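Local coordinates for TrwC (Escherichia coli, PDB 1ZM5), which nicks one strand of plasmid DNA at the origin of transfer, through its N-terminal relaxase domain, to start conjugative transfer, at the copper (II) ion site. Numbering follows the deposited sequence.

The copper (II) ion site. Residues 18, 87, 150, 159, 161, 163. With CU (copper (II) ion), chain B.
Three histidines, the metal-binding triad typical of the HUH family of relaxases, hold the copper ion against the beta-sheet of the relaxase domain. Two of them, His161 and His163, stand on strand 158-167 with one residue between them, so both side chains leave the same face of the strand; His150 comes from strand 145-152. The paired residues diverge at the first torsion. In His163, CG is anti to the carbonyl carbon (chi1 -69°), whereas in His161 it takes the crowded position between backbone N and carbonyl carbon (chi1 65°), and the two rings thus converge on the metal from different directions. Each presents its NE2, and both His161 NE2 and His163 NE2 lie 2.2 Å from CU. His150 is turned the other way round, binding through ND1, the nitrogen next to CG, at a longer 2.5 Å from CU, with the metal in its ring plane at the edge. Water 1 lies nearly opposite this nitrogen, with an angle of 168° at the metal between it and His150 ND1. The shell is irregular, and further ligands may be unseen.

Each imidazole is also engaged through its remaining nitrogen. His161 ND1 donates to the backbone O of Gln159, two residues back on its own strand, at 2.7 Å; the bond is fairly straight and lies in the ring plane, which holds the rotation of this ring, although the donor sits above the carbonyl plane. His150 NE2 donates, also within its ring plane, to the main-chain O of Tyr18 at 2.9 Å, a contact to a poorly ordered residue just after helix 14-17. The third tether joins His163 ND1 to the hydroxyl OG1 of Thr87 on strand 81-89 at 2.8 Å, a bent bond tilted from the ring plane. In relaxases of this family the metal is thought to polarise the scissile phosphate for attack by a catalytic tyrosine, a role that Tyr18 would fill.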
# COMPACT_ATOMS: atom_id res chain seq x y z
N TYR A 18 -1.49 0.39 10.81
CA TYR A 18 -1.27 -0.72 9.90
C TYR A 18 -1.73 -2.02 10.55
O TYR A 18 -2.11 -2.97 9.88
CB TYR A 18 0.21 -0.83 9.51
CG TYR A 18 0.74 0.37 8.77
CD1 TYR A 18 0.07 0.91 7.68
CD2 TYR A 18 1.93 0.99 9.17
CE1 TYR A 18 0.56 2.02 6.99
CE2 TYR A 18 2.43 2.10 8.49
CZ TYR A 18 1.74 2.61 7.41
OH TYR A 18 2.21 3.72 6.76
N THR A 87 1.64 2.03 -0.96
CA THR A 87 0.29 1.53 -0.85
C THR A 87 -0.34 1.14 -2.18
O THR A 87 -0.50 1.97 -3.08
CB THR A 87 -0.62 2.56 -0.12
OG1 THR A 87 -0.17 2.70 1.23
CG2 THR A 87 -2.07 2.10 -0.11
N HIS A 150 -5.65 -4.34 4.06
CA HIS A 150 -6.84 -3.74 4.64
C HIS A 150 -7.96 -3.83 3.62
O HIS A 150 -7.70 -4.08 2.45
CB HIS A 150 -6.55 -2.30 5.04
CG HIS A 150 -5.54 -2.19 6.14
ND1 HIS A 150 -4.77 -1.06 6.35
CD2 HIS A 150 -5.15 -3.08 7.08
CE1 HIS A 150 -3.96 -1.26 7.36
NE2 HIS A 150 -4.17 -2.48 7.83
N GLN A 159 -12.57 -1.42 -0.10
CA GLN A 159 -11.35 -0.83 -0.65
C GLN A 159 -10.17 -1.74 -0.37
O GLN A 159 -9.46 -1.57 0.63
CB GLN A 159 -11.12 0.56 -0.01
CG GLN A 159 -9.91 1.35 -0.51
CD GLN A 159 -9.88 1.56 -2.01
OE1 GLN A 159 -10.88 1.38 -2.70
NE2 GLN A 159 -8.73 1.95 -2.53
N HIS A 161 -6.71 -2.98 -0.27
CA HIS A 161 -5.39 -2.40 -0.42
C HIS A 161 -4.39 -2.93 0.59
O HIS A 161 -4.75 -3.45 1.65
CB HIS A 161 -5.45 -0.87 -0.37
CG HIS A 161 -5.88 -0.31 0.95
ND1 HIS A 161 -7.18 -0.39 1.41
CD2 HIS A 161 -5.19 0.39 1.88
CE1 HIS A 161 -7.28 0.25 2.56
NE2 HIS A 161 -6.09 0.74 2.87
N HIS A 163 -0.56 -2.02 2.51
CA HIS A 163 0.45 -1.06 2.85
C HIS A 163 1.75 -1.86 2.90
O HIS A 163 1.92 -2.73 3.75
CB HIS A 163 0.17 -0.47 4.23
CG HIS A 163 -1.04 0.41 4.26
ND1 HIS A 163 -1.08 1.65 3.65
CD2 HIS A 163 -2.27 0.22 4.80
CE1 HIS A 163 -2.28 2.18 3.81
NE2 HIS A 163 -3.02 1.33 4.50
CU CU B . -5.19 0.98 4.90
O HOH W 1 -5.44 2.97 4.03